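Local coordinates for protein lytic chitin monooxygenase (Enterococcus faecalis, PDB 4A02) that cleaves the glycosidic bonds of crystalline chitin oxidatively at a copper centre, working in synergy with a chitinase, at residues A146-G151 against N155-A160; I78-T83 against A89-Y94. All coordinates share one frame; numbering follows the deposited sequence.

Contact 2 closes before contact 1 opens along the chain, and their centres lie about 7 Å apart on the same side of the molecule's centre. Contact 1 pairs strands 142-150 and 155-165 within the mixed sheet; contact 2 runs from strand 74-82 of the three-stranded antiparallel sheet across to strand 88-96 of the mixed one. Strands 88-96 and 142-150 are neighbours, so one side of contact 2 lies in the same sheet as contact 1, and the two touch directly: Trp148 CD1 packs 3.4 Å from Trp91 CZ3, and Ala146 CB lies 3.5 Å from Tyr93 CE2. Together they form a largely aromatic core that reaches the surroundings of the copper ligands His1 and His86.

Contact 1: A146-G151 against N155-A160; sequences AVWGIG and NAFYQA
Ala146 starts the pairing with two backbone hydrogen bonds to Gln159, N to O at 2.9 Å and O to N at 2.8 Å. Beyond them, the side-chain oxygen OE1 of Gln159 accepts hydrogen bonds from Ser9 OG and Val4 N. Val147 forms a non-hydrogen-bonded pair with Tyr158. With CG1 anti to the backbone N (chi1 -175°), that methyl makes an off-centre CH-pi contact, 4.1 Å from the Tyr158 ring centroid, and also packs against Ala156 CB. The Tyr158 hydroxyl is held beyond the hairpin by Pro38 O and Thr41 N. Trp148 exchanges two backbone hydrogen bonds with Phe157, and their side chains lie alongside, CE3 to CD1 3.7 Å, with ring planes inclined at 37°. At Gly149 the backbones come closer, its CA 4.3 Å from Ala156 CA. Ile150 N donates a hydrogen bond to Asn155 O (3.1 Å), the last backbone bond before the turn. Within the same strand, Ile150 CD1 sits 3.4 Å above the centre of the Trp148 ring, while CG1 meets the Phe157 ring edge in plane. Ile150 also touches His86, and Phe157 lies close to His1, so this antiparallel beta hairpin brings its apolar end up to the two histidines of the copper site.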
loop_
_atom_site.group_PDB
_atom_site.type_symbol
_atom_site.label_atom_id
_atom_site.label_comp_id
_atom_site.label_asym_id
_atom_site.label_seq_id
_atom_site.Cartn_x
_atom_site.Cartn_y
_atom_site.Cartn_z
ATOM N N ALA A 146 3.257 0.469 0.522
ATOM C CA ALA A 146 3.649 -0.180 1.773
ATOM C C ALA A 146 3.854 -1.662 1.502
ATOM O O ALA A 146 3.025 -2.299 0.868
ATOM C CB ALA A 146 2.562 0.029 2.798
ATOM N N VAL A 147 4.971 -2.205 2.006
ATOM C CA VAL A 147 5.368 -3.571 1.680
ATOM C C VAL A 147 5.734 -4.318 2.942
ATOM O O VAL A 147 6.718 -3.989 3.631
ATOM C CB VAL A 147 6.588 -3.558 0.720
ATOM C CG1 VAL A 147 6.906 -5.003 0.306
ATOM C CG2 VAL A 147 6.316 -2.698 -0.487
ATOM N N TRP A 148 4.949 -5.343 3.271
ATOM C CA TRP A 148 5.150 -6.190 4.446
ATOM C C TRP A 148 5.899 -7.452 3.997
ATOM O O TRP A 148 5.360 -8.282 3.286
ATOM C CB TRP A 148 3.813 -6.545 5.040
ATOM C CG TRP A 148 3.866 -7.520 6.172
ATOM C CD1 TRP A 148 4.857 -7.690 7.104
ATOM C CD2 TRP A 148 2.846 -8.451 6.526
ATOM N NE1 TRP A 148 4.520 -8.667 7.973
ATOM C CE2 TRP A 148 3.284 -9.163 7.643
ATOM C CE3 TRP A 148 1.601 -8.795 5.979
ATOM C CZ2 TRP A 148 2.526 -10.172 8.239
ATOM C CZ3 TRP A 148 0.862 -9.778 6.569
ATOM C CH2 TRP A 148 1.339 -10.476 7.684
ATOM N N GLY A 149 7.185 -7.534 4.378
ATOM C CA GLY A 149 8.029 -8.654 3.977
ATOM C C GLY A 149 7.947 -9.784 4.986
ATOM O O GLY A 149 8.281 -9.606 6.153
ATOM N N ILE A 150 7.509 -10.944 4.541
ATOM C CA ILE A 150 7.244 -12.071 5.443
ATOM C C ILE A 150 8.552 -12.749 5.845
ATOM O O ILE A 150 9.476 -12.919 5.049
ATOM C CB ILE A 150 6.259 -13.030 4.772
ATOM C CG1 ILE A 150 4.964 -12.285 4.395
ATOM C CG2 ILE A 150 5.941 -14.236 5.641
ATOM C CD1 ILE A 150 4.264 -11.660 5.539
ATOM N N GLY A 151 8.641 -13.136 7.129
ATOM C CA GLY A 151 9.868 -13.730 7.608
ATOM C C GLY A 151 10.129 -15.162 7.263
ATOM O O GLY A 151 11.256 -15.616 7.282
ATOM N N ASN A 155 7.813 -14.184 0.099
ATOM C CA ASN A 155 6.811 -13.220 -0.394
ATOM C C ASN A 155 6.711 -12.002 0.531
ATOM O O ASN A 155 7.274 -11.893 1.618
ATOM C CB ASN A 155 5.466 -13.901 -0.561
ATOM C CG ASN A 155 5.526 -15.010 -1.567
ATOM O OD1 ASN A 155 6.345 -14.977 -2.497
ATOM N ND2 ASN A 155 4.635 -15.988 -1.392
ATOM N N ALA A 156 5.945 -11.041 -0.023
ATOM C CA ALA A 156 5.586 -9.820 0.673
ATOM C C ALA A 156 4.139 -9.523 0.284
ATOM O O ALA A 156 3.633 -9.989 -0.739
ATOM C CB ALA A 156 6.483 -8.675 0.268
ATOM N N PHE A 157 3.516 -8.693 1.102
ATOM C CA PHE A 157 2.186 -8.148 0.839
ATOM C C PHE A 157 2.314 -6.680 0.496
ATOM O O PHE A 157 2.985 -5.920 1.202
ATOM C CB PHE A 157 1.248 -8.366 2.046
ATOM C CG PHE A 157 0.902 -9.813 2.195
ATOM C CD1 PHE A 157 1.811 -10.706 2.770
ATOM C CD2 PHE A 157 -0.285 -10.345 1.689
ATOM C CE1 PHE A 157 1.554 -12.056 2.808
ATOM C CE2 PHE A 157 -0.556 -11.678 1.722
ATOM C CZ PHE A 157 0.373 -12.554 2.251
ATOM N N TYR A 158 1.696 -6.288 -0.620
ATOM C CA TYR A 158 1.911 -4.992 -1.243
ATOM C C TYR A 158 0.640 -4.181 -1.210
ATOM O O TYR A 158 -0.414 -4.643 -1.641
ATOM C CB TYR A 158 2.346 -5.205 -2.698
ATOM C CG TYR A 158 3.711 -5.869 -2.872
ATOM C CD1 TYR A 158 3.855 -7.241 -2.905
ATOM C CD2 TYR A 158 4.861 -5.072 -3.012
ATOM C CE1 TYR A 158 5.114 -7.814 -3.067
ATOM C CE2 TYR A 158 6.095 -5.636 -3.202
ATOM C CZ TYR A 158 6.221 -7.021 -3.231
ATOM O OH TYR A 158 7.495 -7.528 -3.412
ATOM N N GLN A 159 0.751 -2.955 -0.686
ATOM C CA GLN A 159 -0.417 -2.103 -0.419
ATOM C C GLN A 159 -0.190 -0.690 -0.942
ATOM O O GLN A 159 0.494 0.125 -0.332
ATOM C CB GLN A 159 -0.688 -2.083 1.081
ATOM C CG GLN A 159 -1.186 -3.417 1.598
ATOM C CD GLN A 159 -2.659 -3.613 1.282
ATOM O OE1 GLN A 159 -3.488 -2.858 1.796
ATOM N NE2 GLN A 159 -3.002 -4.598 0.483
ATOM N N ALA A 160 -0.836 -0.395 -2.083
ATOM C CA ALA A 160 -0.937 0.976 -2.561
ATOM C C ALA A 160 -2.011 1.726 -1.789
ATOM O O ALA A 160 -3.107 1.195 -1.568
ATOM C CB ALA A 160 -1.288 0.967 -4.051
#

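Contact 2: I78-T83 against A89-Y94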
loop_
_atom_site.group_PDB
_atom_site.type_symbol
_atom_site.label_atom_id
_atom_site.label_comp_id
_atom_site.label_asym_id
_atom_site.label_seq_id
_atom_site.Cartn_x
_atom_site.Cartn_y
_atom_site.Cartn_z
ATOM N N ILE A 78 0.653 4.853 10.465
ATOM C CA ILE A 78 0.130 3.960 9.417
ATOM C C ILE A 78 -0.098 2.581 10.064
ATOM O O ILE A 78 0.844 2.107 10.725
ATOM C CB ILE A 78 1.098 4.006 8.226
ATOM C CG1 ILE A 78 0.564 3.206 7.069
ATOM C CG2 ILE A 78 2.535 3.613 8.576
ATOM C CD1 ILE A 78 1.062 3.659 5.701
ATOM N N THR A 79 -1.342 2.019 10.009
ATOM C CA THR A 79 -1.795 0.818 10.702
ATOM C C THR A 79 -2.121 -0.285 9.715
ATOM O O THR A 79 -2.921 -0.056 8.789
ATOM C CB THR A 79 -3.009 1.109 11.568
ATOM O OG1 THR A 79 -2.671 2.081 12.544
ATOM C CG2 THR A 79 -3.523 -0.121 12.345
ATOM N N TRP A 80 -1.548 -1.447 9.939
ATOM C CA TRP A 80 -1.914 -2.676 9.251
ATOM C C TRP A 80 -2.926 -3.468 10.081
ATOM O O TRP A 80 -2.881 -3.460 11.311
ATOM C CB TRP A 80 -0.729 -3.571 8.961
ATOM C CG TRP A 80 0.275 -3.073 7.990
ATOM C CD1 TRP A 80 1.193 -2.081 8.169
ATOM C CD2 TRP A 80 0.503 -3.586 6.661
ATOM N NE1 TRP A 80 1.970 -1.931 7.037
ATOM C CE2 TRP A 80 1.563 -2.857 6.104
ATOM C CE3 TRP A 80 -0.108 -4.597 5.899
ATOM C CZ2 TRP A 80 2.041 -3.117 4.822
ATOM C CZ3 TRP A 80 0.352 -4.853 4.634
ATOM C CH2 TRP A 80 1.426 -4.107 4.086
ATOM N N ASN A 81 -3.803 -4.200 9.391
ATOM C CA ASN A 81 -4.618 -5.223 10.003
ATOM C C ASN A 81 -4.260 -6.542 9.332
ATOM O O ASN A 81 -4.303 -6.645 8.101
ATOM C CB ASN A 81 -6.107 -4.957 9.863
ATOM C CG ASN A 81 -6.676 -3.795 10.626
ATOM O OD1 ASN A 81 -7.892 -3.493 10.488
ATOM N ND2 ASN A 81 -5.897 -3.129 11.472
ATOM N N LEU A 82 -3.872 -7.521 10.151
ATOM C CA LEU A 82 -3.388 -8.802 9.646
ATOM C C LEU A 82 -4.415 -9.853 9.879
ATOM O O LEU A 82 -4.879 -9.987 11.023
ATOM C CB LEU A 82 -2.062 -9.156 10.330
ATOM C CG LEU A 82 -1.020 -8.062 10.338
ATOM C CD1 LEU A 82 0.274 -8.583 10.976
ATOM C CD2 LEU A 82 -0.727 -7.524 8.937
ATOM N N THR A 83 -4.725 -10.576 8.820
ATOM C CA THR A 83 -5.650 -11.661 8.886
ATOM C C THR A 83 -4.901 -12.940 9.262
ATOM O O THR A 83 -5.562 -13.827 9.801
ATOM C CB THR A 83 -6.424 -11.886 7.573
ATOM O OG1 THR A 83 -5.530 -12.089 6.464
ATOM C CG2 THR A 83 -7.302 -10.717 7.258
ATOM N N ALA A 89 9.950 -10.176 8.415
ATOM C CA ALA A 89 11.292 -9.702 8.073
ATOM C C ALA A 89 11.375 -8.185 8.063
ATOM O O ALA A 89 12.366 -7.637 8.567
ATOM C CB ALA A 89 11.738 -10.228 6.720
ATOM N N SER A 90 10.409 -7.480 7.493
ATOM C CA SER A 90 10.569 -6.103 7.175
ATOM C C SER A 90 9.277 -5.438 6.857
ATOM O O SER A 90 8.301 -6.059 6.469
ATOM C CB SER A 90 11.476 -5.988 5.929
ATOM O OG SER A 90 10.950 -6.760 4.877
ATOM N N TRP A 91 9.294 -4.095 6.975
ATOM C CA TRP A 91 8.196 -3.216 6.527
ATOM C C TRP A 91 8.870 -2.090 5.783
ATOM O O TRP A 91 9.714 -1.373 6.344
ATOM C CB TRP A 91 7.397 -2.670 7.687
ATOM C CG TRP A 91 6.963 -3.656 8.747
ATOM C CD1 TRP A 91 7.692 -4.135 9.822
ATOM C CD2 TRP A 91 5.673 -4.277 8.824
ATOM N NE1 TRP A 91 6.938 -4.988 10.551
ATOM C CE2 TRP A 91 5.680 -5.097 9.951
ATOM C CE3 TRP A 91 4.530 -4.205 8.051
ATOM C CZ2 TRP A 91 4.572 -5.858 10.319
ATOM C CZ3 TRP A 91 3.429 -4.935 8.423
ATOM C CH2 TRP A 91 3.426 -5.762 9.554
ATOM N N ASP A 92 8.515 -1.884 4.511
ATOM C CA ASP A 92 9.102 -0.834 3.696
ATOM C C ASP A 92 8.021 0.082 3.165
ATOM O O ASP A 92 6.922 -0.365 2.849
ATOM C CB ASP A 92 9.872 -1.412 2.506
ATOM C CG ASP A 92 11.073 -2.220 2.939
ATOM O OD1 ASP A 92 12.027 -1.606 3.431
ATOM O OD2 ASP A 92 11.036 -3.414 2.746
ATOM N N TYR A 93 8.354 1.370 3.041
ATOM C CA TYR A 93 7.404 2.367 2.577
ATOM C C TYR A 93 8.050 3.281 1.570
ATOM O O TYR A 93 9.183 3.749 1.768
ATOM C CB TYR A 93 6.869 3.185 3.742
ATOM C CG TYR A 93 6.113 2.386 4.761
ATOM C CD1 TYR A 93 6.767 1.711 5.793
ATOM C CD2 TYR A 93 4.737 2.250 4.700
ATOM C CE1 TYR A 93 6.055 0.982 6.712
ATOM C CE2 TYR A 93 4.043 1.520 5.618
ATOM C CZ TYR A 93 4.697 0.876 6.645
ATOM O OH TYR A 93 3.918 0.165 7.523
ATOM N N TYR A 94 7.294 3.568 0.509
ATOM C CA TYR A 94 7.667 4.447 -0.588
ATOM C C TYR A 94 6.579 5.461 -0.811
ATOM O O TYR A 94 5.410 5.168 -0.501
ATOM C CB TYR A 94 7.873 3.610 -1.871
ATOM C CG TYR A 94 8.800 2.443 -1.753
ATOM C CD1 TYR A 94 8.338 1.227 -1.192
ATOM C CD2 TYR A 94 10.110 2.484 -2.169
ATOM C CE1 TYR A 94 9.162 0.130 -1.077
ATOM C CE2 TYR A 94 10.958 1.362 -2.030
ATOM C CZ TYR A 94 10.438 0.186 -1.461
ATOM O OH TYR A 94 11.297 -0.898 -1.334
#
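Trp80 and Trp91 both carry CG anti to the carbonyl carbon and beside the backbone N, which sends the two indoles past each other from facing strands; Tyr93, with the same kind of first torsion, brings its phenol to the edge of Trp80. This is the interior of a beta sandwich, as expected for the immunoglobulin-like core of lytic polysaccharide monooxygenases. The strand axes stand 11.4 Å apart at their closest, and large side chains, not backbone bonds, bridge that gap.

Between the tryptophans the pair is edge-to-face: the edge of the Trp91 six-membered ring is directed at the face of the Trp80 five-membered ring, with centroids 4.6 Å apart and planes at 59°. Trp91 CZ3 lies 3.4 Å above the Trp80 plane, displaced toward its rim. Leu82 CD1 approaches the Trp91 ring at its edge, near its plane, in a looser contact.

At the other end of the contact, Ile78 and Tyr93 lie flank to flank, reaching in from opposing strands. In one of its two conformers Ile78 lays CD1 near Tyr93 CE2, so this detail is less certain than the ring contacts. Ile132 and Ala115 touch Tyr93 as well, and Val4 covers part of Ile78 and Trp80, which places the phenol among apolar side chains from both sheets.

The indole N-H of Trp80 is satisfied within this buried layer by the Tyr93 hydroxyl. That hydroxyl is also hydrogen-bonded to Gln130 OE1, its stronger partner, on strand 127-134 beside strand 74-82. Its link to the indole is direct: Trp80 NE1 donates to Tyr93 OH at 2.9 Å, with an N-H...O angle of 154° and the oxygen only 1° out of the Trp80 ring plane.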